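Local coordinates for transcription elongation factor Spt5 (Methanocaldococcus jannaschii, PDB 3LPE), which stimulates transcription elongation as a heterodimer with Spt4, its NGN domain, the part present here, mediating the interaction with RNA polymerase, at residues E84-E87 / P88-P92; V15-V19 / G20-N24. One frame throughout, in Å; residues are numbered along the deposited sequence.

In the fold
Contact 1 (84-92) runs along most of helix 83-90 and on to the chain's C-terminus, lying against Spt4; contact 2 (15-24) is the tight turn that carries the chain from strand 12-17 of the antiparallel sheet into the long helix 22-35. Their centres are 18 Å apart and their nearest atoms about 10 Å, so they do not touch. Strand 52-57 links them: Leu54 meets Ile86 and Leu89 of contact 1, while its neighbour Val53 meets Thr17 and Glu22 of contact 2. Both belong to the NGN domain, the effector part of the Spt4/5 complex that mediates its interaction with RNA polymerase; Spt4 also reaches contact 2, where Trp27 of the Spt4 chain packs on Lys23.

Contact 1: E84-E87 / P88-P92; sequences EEIE and PLLTP
The peptide carbonyls of Ile86 and Glu87 are each met on a face by a backbone N-H from the next turn. Above the carbonyl plane of Ile86 sits the backbone N of Leu89, 42° out of that plane, with Leu89 N to Ile86 O at 2.8 Å. The carbonyl of Glu87 is approached in the same manner by the N of Leu90, 2.9 Å from Glu87 O and 59° above the plane. Both hydrogen bonds are bent at the hydrogen, the first more so. The puckered ring of Pro88 puts its CD corner against the turn before, with Pro88 CD 3.3 Å from Glu84 O, the place where a backbone N-H would otherwise arrive.

This is a proline within the short, weakly bonded helix 83-90. Pro88 has no hydrogen to give, and Leu89 N and Leu90 N each bond three residues back, the 3-10 pattern, with a kink at Pro88-Leu89. The backbone sets Leu89 CB 3.1 Å from Ile86 O; CG, anti to the carbonyl carbon of Leu89 and beside its backbone N (chi1 -60°), then lies next to the same oxygen, Leu89 CG to Ile86 O at 3.6 Å. On the buried side, methyl meets methyl, Ile86 CG2 to Leu90 CD1 at 4.4 Å, a loose apolar touch.

Beyond the segments, Ile86 and Leu89 pack on Leu54 of strand 52-57, and Ile86 also reaches Ile41 of the neighbouring Spt4 chain (RNA polymerase subunit E''). Leu90 packs on Lys44 of that Spt4 chain, and the extended side chain of Glu87 brings OE2 to a long, weak ion pair with the NZ of the same lysine. Pro92, carrying the terminal carboxylate, packs on Leu55 of the Spt4 chain.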
ATOM      1  N   GLU A  84      -0.363  13.780  -7.295  1.00 34.80           N
ATOM      2  CA  GLU A  84      -0.693  13.669  -8.720  1.00 52.83           C
ATOM      3  C   GLU A  84       0.141  12.638  -9.483  1.00 40.47           C
ATOM      4  O   GLU A  84      -0.337  12.075 -10.466  1.00 38.00           O
ATOM      5  CB  GLU A  84      -0.614  15.026  -9.436  1.00 64.90           C
ATOM      6  CG  GLU A  84       0.254  16.042  -8.739  1.00 71.58           C
ATOM      7  CD  GLU A  84      -0.454  16.648  -7.549  1.00 69.38           C
ATOM      8  OE1 GLU A  84      -1.682  16.872  -7.647  1.00 70.05           O
ATOM      9  OE2 GLU A  84       0.212  16.891  -6.519  1.00 64.29           O
ATOM     10  N   GLU A  85       1.370  12.389  -9.039  1.00 38.57           N
ATOM     11  CA  GLU A  85       2.224  11.393  -9.696  1.00 47.06           C
ATOM     12  C   GLU A  85       1.829   9.972  -9.308  1.00 36.76           C
ATOM     13  O   GLU A  85       2.193   9.003  -9.965  1.00 46.67           O
ATOM     14  CB  GLU A  85       3.723  11.666  -9.423  1.00 41.75           C
ATOM     15  CG  GLU A  85       4.204  12.963 -10.094  1.00 49.92           C
ATOM     16  CD  GLU A  85       5.676  13.302  -9.842  1.00 54.41           C
ATOM     17  OE1 GLU A  85       6.368  12.530  -9.153  1.00 56.64           O
ATOM     18  OE2 GLU A  85       6.128  14.360 -10.337  1.00 72.04           O
ATOM     19  N   ILE A  86       1.034   9.864  -8.252  1.00 37.65           N
ATOM     20  CA  ILE A  86       0.582   8.584  -7.741  1.00 33.73           C
ATOM     21  C   ILE A  86      -0.786   8.148  -8.277  1.00 34.56           C
ATOM     22  O   ILE A  86      -1.023   6.965  -8.503  1.00 35.88           O
ATOM     23  CB  ILE A  86       0.552   8.644  -6.202  1.00 50.07           C
ATOM     24  CG1 ILE A  86       1.986   8.644  -5.669  1.00 43.19           C
ATOM     25  CG2 ILE A  86      -0.262   7.503  -5.607  1.00 51.24           C
ATOM     26  CD1 ILE A  86       2.071   8.731  -4.177  1.00 61.33           C
ATOM     27  N   GLU A  87      -1.685   9.108  -8.481  1.00 33.91           N
ATOM     28  CA  GLU A  87      -3.046   8.824  -8.915  1.00 34.28           C
ATOM     29  C   GLU A  87      -3.186   7.864 -10.104  1.00 47.91           C
ATOM     30  O   GLU A  87      -4.046   6.973 -10.075  1.00 43.90           O
ATOM     31  CB  GLU A  87      -3.818  10.129  -9.167  1.00 46.35           C
ATOM     32  CG  GLU A  87      -3.944  10.990  -7.917  1.00 49.30           C
ATOM     33  CD  GLU A  87      -4.772  12.242  -8.138  1.00 55.98           C
ATOM     34  OE1 GLU A  87      -5.830  12.147  -8.796  1.00 65.19           O
ATOM     35  OE2 GLU A  87      -4.369  13.313  -7.638  1.00 57.79           O
ATOM     36  N   PRO A  88      -2.360   8.040 -11.154  1.00 40.39           N
ATOM     37  CA  PRO A  88      -2.472   7.115 -12.286  1.00 48.90           C
ATOM     38  C   PRO A  88      -2.188   5.668 -11.882  1.00 41.06           C
ATOM     39  O   PRO A  88      -2.671   4.744 -12.539  1.00 43.04           O
ATOM     40  CB  PRO A  88      -1.389   7.621 -13.260  1.00 47.38           C
ATOM     41  CG  PRO A  88      -1.173   9.046 -12.888  1.00 49.12           C
ATOM     42  CD  PRO A  88      -1.329   9.070 -11.393  1.00 42.00           C
ATOM     43  N   LEU A  89      -1.409   5.476 -10.823  1.00 36.81           N
ATOM     44  CA  LEU A  89      -1.130   4.130 -10.329  1.00 43.84           C
ATOM     45  C   LEU A  89      -2.354   3.462  -9.690  1.00 49.45           C
ATOM     46  O   LEU A  89      -2.427   2.234  -9.610  1.00 31.77           O
ATOM     47  CB  LEU A  89       0.030   4.151  -9.333  1.00 42.53           C
ATOM     48  CG  LEU A  89       1.339   4.690  -9.919  1.00 37.89           C
ATOM     49  CD1 LEU A  89       2.442   4.694  -8.880  1.00 45.04           C
ATOM     50  CD2 LEU A  89       1.730   3.863 -11.106  1.00 44.23           C
ATOM     51  N   LEU A  90      -3.317   4.279  -9.263  1.00 42.37           N
ATOM     52  CA  LEU A  90      -4.496   3.792  -8.548  1.00 47.82           C
ATOM     53  C   LEU A  90      -5.457   3.015  -9.433  1.00 51.17           C
ATOM     54  O   LEU A  90      -6.093   2.063  -8.991  1.00 65.25           O
ATOM     55  CB  LEU A  90      -5.229   4.947  -7.877  1.00 41.41           C
ATOM     56  CG  LEU A  90      -4.916   5.130  -6.394  1.00 43.49           C
ATOM     57  CD1 LEU A  90      -3.531   4.636  -6.062  1.00 39.28           C
ATOM     58  CD2 LEU A  90      -5.082   6.588  -5.992  1.00 36.59           C
ATOM     59  N   THR A  91      -5.572   3.429 -10.684  1.00 61.36           N
ATOM     60  CA  THR A  91      -6.341   2.655 -11.639  1.00 70.78           C
ATOM     61  C   THR A  91      -5.395   2.134 -12.709  1.00 72.22           C
ATOM     62  O   THR A  91      -5.195   2.787 -13.730  1.00 83.47           O
ATOM     63  CB  THR A  91      -7.464   3.481 -12.276  1.00 77.90           C
ATOM     64  OG1 THR A  91      -8.106   4.260 -11.262  1.00 82.05           O
ATOM     65  CG2 THR A  91      -8.495   2.559 -12.930  1.00 87.99           C
ATOM     66  N   PRO A  92      -4.809   0.952 -12.466  1.00 71.36           N
ATOM     67  CA  PRO A  92      -3.810   0.327 -13.342  1.00 66.24           C
ATOM     68  C   PRO A  92      -4.174   0.397 -14.833  1.00 95.89           C
ATOM     69  O   PRO A  92      -3.562   1.143 -15.604  1.00100.55           O
ATOM     70  CB  PRO A  92      -3.792  -1.128 -12.866  1.00 65.75           C
ATOM     71  CG  PRO A  92      -4.195  -1.065 -11.427  1.00 57.26           C
ATOM     72  CD  PRO A  92      -5.100   0.133 -11.271  1.00 60.78           C
ATOM     73  OXT PRO A  92      -5.081  -0.284 -15.321  1.00 90.99           O
TER

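Contact 2: V15-V19 / G20-N24; sequences VRTMV and GQEKN
Gly20 takes up the chain from Val19, whose CG1, anti to its own backbone N, lies beside the peptide bond, Val19 CG1 to Gly20 N at 3.3 Å. It fills the third position of a type II turn from Met18 to Gln21, where its positive phi would press a CB against the carbonyl of Val19; glycine avoids that. Its N-H points to the carboxylate of Glu22, Gly20 N to Glu22 OE2 at 2.9 Å and nearly straight, coming from above the carboxylate plane.

Gln21 closes the turn: Gln21 N bonds to Met18 O at 3.0 Å. The hydroxyl of Thr17 donates to this oxygen too, Thr17 OG1 to Met18 O at 2.9 Å, and the two donors arrive from opposite faces of the carbonyl plane. Gln21 also occupies the N-cap position of helix 22-35. Its CG rests on the Met18 side chain (Gln21 CG to Met18 CB 3.9 Å), then the chain bends at chi2 (-65°) and turns the amide away, and Gln21 OE1 bonds the side-chain amide of Asn24, ND2 at 3.0 Å, as well as the guanidinium of Arg72.

Glu22, in the first turn, bends at chi2 (87°), folding its carboxylate back over the turn. The Glu22 and Thr17 side chains cross at about a right angle, Glu22 CG lying 3.9 Å from Thr17 OG1, and Val53 of strand 52-57 touches both. OE2 has a second donor in the backbone N of Gly51. Asn24 completes the run through its bond to Gln21.

The strand-to-helix turn is therefore held from both faces of one carbonyl and clasped by one carboxylate, whose negative charge at a helix N-terminus, taking two N-H groups, is probably stabilised.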
ATOM      1  N   VAL A  15      10.450   4.046  -1.561  1.00 22.37           N
ATOM      2  CA  VAL A  15      11.450   3.209  -0.916  1.00 21.57           C
ATOM      3  C   VAL A  15      11.910   2.182  -1.966  1.00 25.67           C
ATOM      4  O   VAL A  15      11.095   1.486  -2.549  1.00 22.72           O
ATOM      5  CB  VAL A  15      10.851   2.472   0.297  1.00 28.29           C
ATOM      6  CG1 VAL A  15      11.817   1.412   0.827  1.00 23.91           C
ATOM      7  CG2 VAL A  15      10.501   3.470   1.374  1.00 20.94           C
ATOM      8  N   ARG A  16      13.208   2.117  -2.218  1.00 27.43           N
ATOM      9  CA  ARG A  16      13.706   1.189  -3.234  1.00 27.16           C
ATOM     10  C   ARG A  16      13.839  -0.213  -2.663  1.00 19.07           C
ATOM     11  O   ARG A  16      14.375  -0.408  -1.596  1.00 18.96           O
ATOM     12  CB  ARG A  16      15.035   1.660  -3.805  1.00 29.96           C
ATOM     13  CG  ARG A  16      15.559   0.726  -4.901  1.00 26.96           C
ATOM     14  CD  ARG A  16      16.839   1.223  -5.553  1.00 27.90           C
ATOM     15  NE  ARG A  16      17.269   0.254  -6.572  1.00 29.55           N
ATOM     16  CZ  ARG A  16      18.474   0.233  -7.137  1.00 27.55           C
ATOM     17  NH1 ARG A  16      19.386   1.123  -6.782  1.00 23.72           N
ATOM     18  NH2 ARG A  16      18.768  -0.700  -8.035  1.00 23.79           N
ATOM     19  N   THR A  17      13.353  -1.211  -3.393  1.00 18.15           N
ATOM     20  CA  THR A  17      13.467  -2.566  -2.912  1.00 20.47           C
ATOM     21  C   THR A  17      14.061  -3.411  -4.005  1.00 22.18           C
ATOM     22  O   THR A  17      14.239  -2.934  -5.126  1.00 22.89           O
ATOM     23  CB  THR A  17      12.081  -3.152  -2.570  1.00 25.89           C
ATOM     24  OG1 THR A  17      11.399  -3.508  -3.782  1.00 25.06           O
ATOM     25  CG2 THR A  17      11.226  -2.111  -1.751  1.00 29.75           C
ATOM     26  N   MET A  18      14.319  -4.678  -3.689  1.00 28.94           N
ATOM     27  CA  MET A  18      14.613  -5.654  -4.718  1.00 27.86           C
ATOM     28  C   MET A  18      13.410  -5.887  -5.606  1.00 30.85           C
ATOM     29  O   MET A  18      12.257  -5.945  -5.154  1.00 23.19           O
ATOM     30  CB  MET A  18      15.092  -6.972  -4.109  1.00 25.44           C
ATOM     31  CG  MET A  18      16.386  -6.780  -3.332  1.00 34.86           C
ATOM     32  SD  MET A  18      16.922  -8.334  -2.680  1.00 35.47           S
ATOM     33  CE  MET A  18      17.668  -9.032  -4.168  1.00 52.31           C
ATOM     34  N   VAL A  19      13.690  -6.030  -6.891  1.00 22.02           N
ATOM     35  CA  VAL A  19      12.642  -6.259  -7.871  1.00 23.70           C
ATOM     36  C   VAL A  19      11.947  -7.561  -7.563  1.00 30.78           C
ATOM     37  O   VAL A  19      12.591  -8.584  -7.357  1.00 30.13           O
ATOM     38  CB  VAL A  19      13.210  -6.245  -9.315  1.00 32.38           C
ATOM     39  CG1 VAL A  19      12.182  -6.746 -10.313  1.00 27.01           C
ATOM     40  CG2 VAL A  19      13.678  -4.834  -9.674  1.00 35.50           C
ATOM     41  N   GLY A  20      10.617  -7.525  -7.513  1.00 26.64           N
ATOM     42  CA  GLY A  20       9.872  -8.734  -7.224  1.00 27.30           C
ATOM     43  C   GLY A  20       9.546  -8.926  -5.750  1.00 31.96           C
ATOM     44  O   GLY A  20       8.730  -9.785  -5.402  1.00 30.44           O
ATOM     45  N   GLN A  21      10.156  -8.124  -4.882  1.00 25.94           N
ATOM     46  CA  GLN A  21       9.884  -8.191  -3.458  1.00 30.23           C
ATOM     47  C   GLN A  21       8.945  -7.067  -2.975  1.00 31.12           C
ATOM     48  O   GLN A  21       8.823  -6.827  -1.776  1.00 25.97           O
ATOM     49  CB  GLN A  21      11.195  -8.103  -2.663  1.00 22.01           C
ATOM     50  CG  GLN A  21      12.125  -9.286  -2.907  1.00 35.28           C
ATOM     51  CD  GLN A  21      11.537 -10.571  -2.408  1.00 44.24           C
ATOM     52  OE1 GLN A  21      11.064 -10.639  -1.276  1.00 38.62           O
ATOM     53  NE2 GLN A  21      11.555 -11.607  -3.246  1.00 37.14           N
ATOM     54  N   GLU A  22       8.298  -6.386  -3.898  1.00 23.60           N
ATOM     55  CA  GLU A  22       7.566  -5.179  -3.539  1.00 29.34           C
ATOM     56  C   GLU A  22       6.424  -5.459  -2.563  1.00 26.26           C
ATOM     57  O   GLU A  22       6.336  -4.845  -1.506  1.00 23.87           O
ATOM     58  CB  GLU A  22       7.041  -4.485  -4.791  1.00 19.78           C
ATOM     59  CG  GLU A  22       8.145  -4.133  -5.802  1.00 25.97           C
ATOM     60  CD  GLU A  22       8.461  -5.263  -6.767  1.00 28.32           C
ATOM     61  OE1 GLU A  22       7.934  -6.387  -6.606  1.00 23.77           O
ATOM     62  OE2 GLU A  22       9.229  -5.005  -7.716  1.00 26.30           O
ATOM     63  N   LYS A  23       5.553  -6.379  -2.929  1.00 22.24           N
ATOM     64  CA  LYS A  23       4.417  -6.733  -2.065  1.00 32.28           C
ATOM     65  C   LYS A  23       4.883  -7.332  -0.747  1.00 35.56           C
ATOM     66  O   LYS A  23       4.324  -7.024   0.304  1.00 28.59           O
ATOM     67  CB  LYS A  23       3.480  -7.713  -2.777  1.00 34.84           C
ATOM     68  CG  LYS A  23       2.577  -7.071  -3.819  1.00 32.19           C
ATOM     69  CD  LYS A  23       1.859  -8.160  -4.611  1.00 35.97           C
ATOM     70  CE  LYS A  23       0.973  -7.601  -5.685  1.00 55.90           C
ATOM     71  NZ  LYS A  23       0.270  -8.708  -6.389  1.00 63.86           N
ATOM     72  N   ASN A  24       5.907  -8.185  -0.800  1.00 29.26           N
ATOM     73  CA  ASN A  24       6.466  -8.762   0.416  1.00 26.50           C
ATOM     74  C   ASN A  24       6.893  -7.673   1.369  1.00 25.27           C
ATOM     75  O   ASN A  24       6.566  -7.704   2.551  1.00 24.15           O
ATOM     76  CB  ASN A  24       7.675  -9.686   0.123  1.00 25.94           C
ATOM     77  CG  ASN A  24       7.269 -11.023  -0.489  1.00 47.84           C
ATOM     78  OD1 ASN A  24       6.100 -11.395  -0.484  1.00 42.77           O
ATOM     79  ND2 ASN A  24       8.250 -11.756  -1.014  1.00 50.29           N
TER